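Local coordinates for protein phist (Plasmodium falciparum, PDB 4JLE) that binds the virulence factor PfEMP1, probably through this PHIST domain, and travels with it to knobs on the surface of the infected erythrocyte, at residues 45-48 with 49-53; 144-147 with 148-152; 151-154 with 155-159. All coordinates share one frame; numbering follows the deposited sequence.

Interaction 1 of 3, residues 45-48 with 49-53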
loop_
_atom_site.group_PDB
_atom_site.type_symbol
_atom_site.label_atom_id
_atom_site.label_comp_id
_atom_site.label_asym_id
_atom_site.label_seq_id
_atom_site.Cartn_x
_atom_site.Cartn_y
_atom_site.Cartn_z
ATOM N N SER B 45 3.870 9.586 14.264
ATOM C CA SER B 45 4.854 9.671 13.170
ATOM C C SER B 45 6.017 8.726 13.444
ATOM O O SER B 45 6.410 7.976 12.565
ATOM C CB SER B 45 5.367 11.095 13.006
ATOM O OG SER B 45 4.360 11.926 12.459
ATOM N N TYR B 46 6.538 8.736 14.679
ATOM C CA TYR B 46 7.622 7.846 15.091
ATOM C C TYR B 46 7.208 6.377 14.992
ATOM O O TYR B 46 8.019 5.548 14.611
ATOM C CB TYR B 46 8.053 8.162 16.531
ATOM C CG TYR B 46 9.058 7.181 17.095
ATOM C CD1 TYR B 46 10.426 7.384 16.931
ATOM C CD2 TYR B 46 8.644 6.066 17.825
ATOM C CE1 TYR B 46 11.358 6.478 17.434
ATOM C CE2 TYR B 46 9.570 5.148 18.334
ATOM C CZ TYR B 46 10.929 5.372 18.153
ATOM O OH TYR B 46 11.857 4.510 18.689
ATOM N N VAL B 47 5.982 6.060 15.410
ATOM C CA VAL B 47 5.439 4.696 15.437
ATOM C C VAL B 47 5.185 4.221 13.997
ATOM O O VAL B 47 5.585 3.109 13.679
ATOM C CB VAL B 47 4.176 4.593 16.351
ATOM C CG1 VAL B 47 3.361 3.325 16.079
ATOM C CG2 VAL B 47 4.583 4.667 17.817
ATOM N N HIS B 48 4.557 5.072 13.140
ATOM C CA HIS B 48 4.334 4.778 11.732
ATOM C C HIS B 48 5.681 4.403 11.096
ATOM O O HIS B 48 5.797 3.351 10.461
ATOM C CB HIS B 48 3.686 5.976 10.979
ATOM C CG HIS B 48 2.259 6.322 11.345
ATOM N ND1 HIS B 48 1.374 5.374 11.877
ATOM C CD2 HIS B 48 1.609 7.517 11.250
ATOM C CE1 HIS B 48 0.232 6.025 12.089
ATOM N NE2 HIS B 48 0.319 7.315 11.726
ATOM N N GLU B 49 6.726 5.219 11.360
ATOM C CA GLU B 49 8.064 5.011 10.812
ATOM C C GLU B 49 8.714 3.710 11.321
ATOM O O GLU B 49 9.283 2.969 10.513
ATOM C CB GLU B 49 8.962 6.222 11.087
ATOM C CG GLU B 49 10.291 6.208 10.333
ATOM C CD GLU B 49 10.266 5.926 8.833
ATOM O OE1 GLU B 49 9.394 6.476 8.116
ATOM O OE2 GLU B 49 11.144 5.160 8.374
ATOM N N SER B 50 8.595 3.423 12.620
ATOM C CA SER B 50 9.144 2.221 13.246
ATOM C C SER B 50 8.502 0.938 12.667
ATOM O O SER B 50 9.206 -0.045 12.390
ATOM C CB SER B 50 8.938 2.282 14.758
ATOM O OG SER B 50 9.483 1.149 15.413
ATOM N N GLU B 51 7.178 0.970 12.450
ATOM C CA GLU B 51 6.430 -0.163 11.923
ATOM C C GLU B 51 6.751 -0.381 10.459
ATOM O O GLU B 51 6.824 -1.523 10.049
ATOM C CB GLU B 51 4.925 -0.009 12.144
ATOM C CG GLU B 51 4.514 0.138 13.613
ATOM C CD GLU B 51 4.972 -0.821 14.712
ATOM O OE1 GLU B 51 5.733 -1.770 14.424
ATOM O OE2 GLU B 51 4.573 -0.608 15.880
ATOM N N ARG B 52 7.036 0.692 9.717
ATOM C CA ARG B 52 7.422 0.701 8.312
ATOM C C ARG B 52 8.790 0.022 8.169
ATOM O O ARG B 52 8.956 -0.820 7.301
ATOM C CB ARG B 52 7.441 2.166 7.831
ATOM C CG ARG B 52 7.899 2.466 6.414
ATOM C CD ARG B 52 7.656 3.951 6.159
ATOM N NE ARG B 52 8.286 4.460 4.936
ATOM C CZ ARG B 52 8.143 5.705 4.479
ATOM N NH1 ARG B 52 7.388 6.577 5.138
ATOM N NH2 ARG B 52 8.758 6.086 3.368
ATOM N N GLU B 53 9.737 0.335 9.067
ATOM C CA GLU B 53 11.078 -0.268 9.053
ATOM C C GLU B 53 11.061 -1.742 9.421
ATOM O O GLU B 53 11.787 -2.523 8.809
ATOM C CB GLU B 53 12.016 0.447 10.029
ATOM C CG GLU B 53 12.488 1.802 9.544
ATOM C CD GLU B 53 12.990 2.722 10.639
ATOM O OE1 GLU B 53 13.362 2.225 11.730
ATOM O OE2 GLU B 53 12.994 3.951 10.402
#
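Val47 and Glu51, one helical turn apart, form the close-packed side of this stretch, their side chains lying alongside each other and pointing the same way. Glu51 CG, beside its backbone N (chi1 -59°), sits 3.2 Å from Val47 O, and the bend at chi2 (-51°) turns the carboxylate to let OE2 pass 4.1 Å from Val47 CG1. Val47 O also accepts the backbone Glu51 N at 2.9 Å. A branched valine suits this buried strip, where the second subunit's Leu124 packs on it; the carboxylate of buried Glu51 has its charge met by Arg135 of that subunit through OE1, which probably favours the ionised form. All of this belongs to helix 37-72, a long helix of the three-helix bundle of the PHIST domain, and the i to i+4 ladder continues with Ser45 O to Glu49 N, Tyr46 O to Ser50 N and His48 O to Arg52 N. On another flank the Tyr46 side chain touches Tyr19 and, on helix 21-28, Ala21 and Ile24. Long charged chains suit the looser solvent side: Arg52 runs out extended, its NH1 3.6 Å from Glu49 OE1. That oxygen stands well out of the guanidinium plane, and charge alone joins the pair.

Interaction 2 of 3, residues 144-147 with 148-152; sequences EKLA and SEFRE
Four consecutive i to i+4 bonds, from Ser148 N to Glu144 O through Arg151 N to Ala147 O, keep this piece of helix 117-163 in regular alpha-helical form, the last of them the shortest at 2.8 Å. The helix is the C-terminal one of the PHIST three-helix bundle, and here its apolar face meets the second subunit. Leu146 and Phe150 lie side by side on that face, with Leu146 CD2 3.8 Å from Phe150 CE1. Leu146 O also lies at the edge of the Phe150 ring, near its plane, 3.1 Å from Phe150 CD1. Large apolar residues suit the place, since Ile66 of the second subunit packs on both and its Tyr79 meets the Phe150 ring edge-to-face. Glu149 borders the patch, its OE1 3.7 Å from Leu146 CD2, and OE2 makes a long, weak ion pair with Lys83 of that subunit. Ala147 is small enough for the bent Arg151 chain to fold back over it, bringing NH2 within 3.6 Å of Ala147 CB. Ser148, on the exposed side, turns its hydroxyl (chi1 49°) between backbone N and carbonyl carbon, where OG lies 2.9 Å from Glu144 O and 2.8 Å from Lys145 O, two acceptors competing for one proton.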
loop_
_atom_site.group_PDB
_atom_site.type_symbol
_atom_site.label_atom_id
_atom_site.label_comp_id
_atom_site.label_asym_id
_atom_site.label_seq_id
_atom_site.Cartn_x
_atom_site.Cartn_y
_atom_site.Cartn_z
ATOM N N GLU B 144 2.697 7.045 -20.472
ATOM C CA GLU B 144 4.033 7.306 -21.045
ATOM C C GLU B 144 5.017 6.179 -20.750
ATOM O O GLU B 144 5.787 5.822 -21.622
ATOM C CB GLU B 144 4.600 8.643 -20.551
ATOM C CG GLU B 144 3.850 9.854 -21.089
ATOM C CD GLU B 144 3.761 9.997 -22.604
ATOM O OE1 GLU B 144 4.708 9.575 -23.311
ATOM O OE2 GLU B 144 2.713 10.484 -23.083
ATOM N N LYS B 145 4.990 5.618 -19.534
ATOM C CA LYS B 145 5.887 4.532 -19.161
ATOM C C LYS B 145 5.661 3.319 -20.074
ATOM O O LYS B 145 6.619 2.800 -20.650
ATOM C CB LYS B 145 5.721 4.137 -17.687
ATOM C CG LYS B 145 6.843 3.211 -17.225
ATOM C CD LYS B 145 6.777 2.889 -15.735
ATOM C CE LYS B 145 7.386 1.555 -15.345
ATOM N NZ LYS B 145 8.815 1.464 -15.712
ATOM N N LEU B 146 4.401 2.901 -20.233
ATOM C CA LEU B 146 4.050 1.737 -21.046
ATOM C C LEU B 146 4.163 2.009 -22.523
ATOM O O LEU B 146 4.588 1.113 -23.258
ATOM C CB LEU B 146 2.660 1.249 -20.685
ATOM C CG LEU B 146 2.527 0.634 -19.282
ATOM C CD1 LEU B 146 1.085 0.627 -18.827
ATOM C CD2 LEU B 146 3.047 -0.796 -19.260
ATOM N N ALA B 147 3.866 3.240 -22.975
ATOM C CA ALA B 147 4.006 3.554 -24.401
ATOM C C ALA B 147 5.440 3.403 -24.854
ATOM O O ALA B 147 5.682 2.754 -25.864
ATOM C CB ALA B 147 3.498 4.956 -24.709
ATOM N N SER B 148 6.394 3.955 -24.092
ATOM C CA SER B 148 7.816 3.892 -24.438
ATOM C C SER B 148 8.322 2.457 -24.409
ATOM O O SER B 148 8.995 2.047 -25.338
ATOM C CB SER B 148 8.646 4.779 -23.517
ATOM O OG SER B 148 8.308 4.517 -22.168
ATOM N N GLU B 149 7.935 1.692 -23.388
ATOM C CA GLU B 149 8.318 0.299 -23.198
ATOM C C GLU B 149 7.775 -0.599 -24.358
ATOM O O GLU B 149 8.513 -1.428 -24.901
ATOM C CB GLU B 149 7.816 -0.186 -21.814
ATOM C CG GLU B 149 8.218 -1.614 -21.483
ATOM C CD GLU B 149 7.561 -2.291 -20.300
ATOM O OE1 GLU B 149 6.314 -2.242 -20.186
ATOM O OE2 GLU B 149 8.287 -3.001 -19.570
ATOM N N PHE B 150 6.512 -0.408 -24.740
ATOM C CA PHE B 150 5.891 -1.183 -25.813
ATOM C C PHE B 150 6.390 -0.769 -27.187
ATOM O O PHE B 150 6.663 -1.645 -28.019
ATOM C CB PHE B 150 4.369 -1.073 -25.727
ATOM C CG PHE B 150 3.778 -2.057 -24.732
ATOM C CD1 PHE B 150 3.944 -1.874 -23.357
ATOM C CD2 PHE B 150 3.060 -3.163 -25.169
ATOM C CE1 PHE B 150 3.406 -2.780 -22.444
ATOM C CE2 PHE B 150 2.511 -4.068 -24.254
ATOM C CZ PHE B 150 2.690 -3.877 -22.897
ATOM N N ARG B 151 6.542 0.552 -27.430
ATOM C CA ARG B 151 7.022 1.092 -28.715
ATOM C C ARG B 151 8.443 0.596 -28.972
ATOM O O ARG B 151 8.734 0.148 -30.078
ATOM C CB ARG B 151 6.933 2.631 -28.708
ATOM C CG ARG B 151 6.945 3.320 -30.062
ATOM C CD ARG B 151 5.963 4.480 -30.194
ATOM N NE ARG B 151 5.897 5.378 -29.034
ATOM C CZ ARG B 151 4.765 5.910 -28.576
ATOM N NH1 ARG B 151 3.606 5.616 -29.153
ATOM N NH2 ARG B 151 4.780 6.715 -27.522
ATOM N N GLU B 152 9.280 0.578 -27.930
ATOM C CA GLU B 152 10.676 0.124 -27.989
ATOM C C GLU B 152 10.752 -1.366 -28.284
ATOM O O GLU B 152 11.491 -1.767 -29.178
ATOM C CB GLU B 152 11.443 0.461 -26.680
ATOM C CG GLU B 152 11.934 1.903 -26.540
ATOM C CD GLU B 152 12.778 2.515 -27.653
ATOM O OE1 GLU B 152 13.562 1.779 -28.297
ATOM O OE2 GLU B 152 12.632 3.734 -27.895
#

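Interaction 3 of 3, residues 151-154 with 155-159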
loop_
_atom_site.group_PDB
_atom_site.type_symbol
_atom_site.label_atom_id
_atom_site.label_comp_id
_atom_site.label_asym_id
_atom_site.label_seq_id
_atom_site.Cartn_x
_atom_site.Cartn_y
_atom_site.Cartn_z
ATOM N N ARG B 151 6.542 0.552 -27.430
ATOM C CA ARG B 151 7.022 1.092 -28.715
ATOM C C ARG B 151 8.443 0.596 -28.972
ATOM O O ARG B 151 8.734 0.148 -30.078
ATOM C CB ARG B 151 6.933 2.631 -28.708
ATOM C CG ARG B 151 6.945 3.320 -30.062
ATOM C CD ARG B 151 5.963 4.480 -30.194
ATOM N NE ARG B 151 5.897 5.378 -29.034
ATOM C CZ ARG B 151 4.765 5.910 -28.576
ATOM N NH1 ARG B 151 3.606 5.616 -29.153
ATOM N NH2 ARG B 151 4.780 6.715 -27.522
ATOM N N GLU B 152 9.280 0.578 -27.930
ATOM C CA GLU B 152 10.676 0.124 -27.989
ATOM C C GLU B 152 10.752 -1.366 -28.284
ATOM O O GLU B 152 11.491 -1.767 -29.178
ATOM C CB GLU B 152 11.443 0.461 -26.680
ATOM C CG GLU B 152 11.934 1.903 -26.540
ATOM C CD GLU B 152 12.778 2.515 -27.653
ATOM O OE1 GLU B 152 13.562 1.779 -28.297
ATOM O OE2 GLU B 152 12.632 3.734 -27.895
ATOM N N HIS B 153 9.962 -2.180 -27.561
ATOM C CA HIS B 153 9.912 -3.627 -27.755
ATOM C C HIS B 153 9.396 -3.961 -29.156
ATOM O O HIS B 153 9.893 -4.892 -29.789
ATOM C CB HIS B 153 9.042 -4.282 -26.670
ATOM C CG HIS B 153 9.029 -5.773 -26.747
ATOM N ND1 HIS B 153 10.049 -6.528 -26.205
ATOM C CD2 HIS B 153 8.131 -6.608 -27.328
ATOM C CE1 HIS B 153 9.737 -7.792 -26.458
ATOM N NE2 HIS B 153 8.593 -7.891 -27.129
ATOM N N GLY B 154 8.450 -3.169 -29.645
ATOM C CA GLY B 154 7.885 -3.320 -30.979
ATOM C C GLY B 154 8.896 -2.993 -32.057
ATOM O O GLY B 154 8.921 -3.643 -33.112
ATOM N N GLU B 155 9.753 -1.981 -31.799
ATOM C CA GLU B 155 10.837 -1.603 -32.736
ATOM C C GLU B 155 11.895 -2.751 -32.796
ATOM O O GLU B 155 12.288 -3.136 -33.896
ATOM C CB GLU B 155 11.456 -0.246 -32.363
ATOM C CG GLU B 155 10.549 0.936 -32.703
ATOM C CD GLU B 155 10.772 2.270 -31.984
ATOM O OE1 GLU B 155 11.561 2.330 -31.010
ATOM O OE2 GLU B 155 10.135 3.267 -32.395
ATOM N N MET B 156 12.259 -3.342 -31.624
ATOM C CA MET B 156 13.182 -4.472 -31.434
ATOM C C MET B 156 12.682 -5.706 -32.200
ATOM O O MET B 156 13.492 -6.406 -32.807
ATOM C CB MET B 156 13.345 -4.780 -29.920
ATOM C CG MET B 156 14.303 -5.929 -29.584
ATOM S SD MET B 156 13.539 -7.595 -29.661
ATOM C CE MET B 156 13.017 -7.807 -27.973
ATOM N N LEU B 157 11.358 -5.984 -32.158
ATOM C CA LEU B 157 10.758 -7.117 -32.878
ATOM C C LEU B 157 10.847 -6.905 -34.379
ATOM O O LEU B 157 11.241 -7.824 -35.089
ATOM C CB LEU B 157 9.290 -7.369 -32.478
ATOM C CG LEU B 157 9.001 -7.840 -31.044
ATOM C CD1 LEU B 157 7.509 -7.968 -30.819
ATOM C CD2 LEU B 157 9.712 -9.151 -30.708
ATOM N N ASN B 158 10.484 -5.703 -34.864
ATOM C CA ASN B 158 10.517 -5.363 -36.286
ATOM C C ASN B 158 11.943 -5.555 -36.839
ATOM O O ASN B 158 12.089 -6.135 -37.923
ATOM C CB ASN B 158 9.984 -3.939 -36.523
ATOM C CG ASN B 158 8.466 -3.811 -36.560
ATOM O OD1 ASN B 158 7.708 -4.772 -36.340
ATOM N ND2 ASN B 158 7.979 -2.611 -36.859
ATOM N N GLN B 159 12.983 -5.184 -36.032
ATOM C CA GLN B 159 14.417 -5.366 -36.333
ATOM C C GLN B 159 14.718 -6.852 -36.607
ATOM O O GLN B 159 15.176 -7.182 -37.699
ATOM C CB GLN B 159 15.301 -4.851 -35.177
ATOM C CG GLN B 159 15.459 -3.329 -35.117
ATOM C CD GLN B 159 15.938 -2.806 -33.768
ATOM O OE1 GLN B 159 16.370 -3.551 -32.874
ATOM N NE2 GLN B 159 15.870 -1.495 -33.586
#
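Glu155 meets Arg151 one turn back, the two side chains running alongside with the carboxylate and guanidinium planes 51° apart. Glu155 CG sits 3.3 Å from Arg151 O, and OE2 lies 4.0 Å from the aliphatic Arg151 CG; the charged ends stay apart, so the contact is with the arginine stem. On its other flank Glu155 OE1 comes within 3.4 Å of Glu152 OE1. The two carboxylates are turned 80° to each other, and such a like-charge approach may raise the proton affinity of one of them. Met156 follows, its flexible chain bent at chi2 and chi3, which carries the methyl CE to 3.6 Å from His153 CE1. Met156 SD lies farther off, 5.3 Å from the centroid of the His153 ring, an oblique Met-aromatic approach. Leu157 reaches the same imidazole from another direction, also obliquely, its CD1 3.8 Å from His153 CD2. His153, its ring swung away from its own backbone N (chi1 -176°), presents it to both apolar neighbours, while its carbonyl oxygen bonds Leu157 N. Asn158 closes the series, its backbone N bonding Gly154 O at 3.1 Å, the carbonyl of a buried residue without a side chain; Arg161 holds Asn158 OD1. Near the C-terminal end of helix 117-163, its centre about 35 Å from that of the chain, the contact lies against the second subunit: Tyr79 of that subunit's helix 77-110 stacks on the His153 ring, and from its link between helices 37-72 and 77-110 Tyr73 packs on Glu155 and Asn158, Pro76 on Leu157.

From the N terminus, interaction 1 comes first, on helix 37-72, and interactions 2 and 3 come last, on helix 117-163, with helix 77-110 between them in sequence. Each joins adjoining turns of a single helix, so none closes a loop, and none nests within or crosses another. Interaction 1 lies apart, its centre about 36 Å from that of interaction 2 and 44 Å from that of interaction 3. The latter two run on from each other, sharing Arg151 and Glu152, with centres about 10 Å apart. All three touch the second subunit: interactions 2 and 3 meet one patch around its helices 37-72 and 77-110, while interaction 1 meets its helix 117-163.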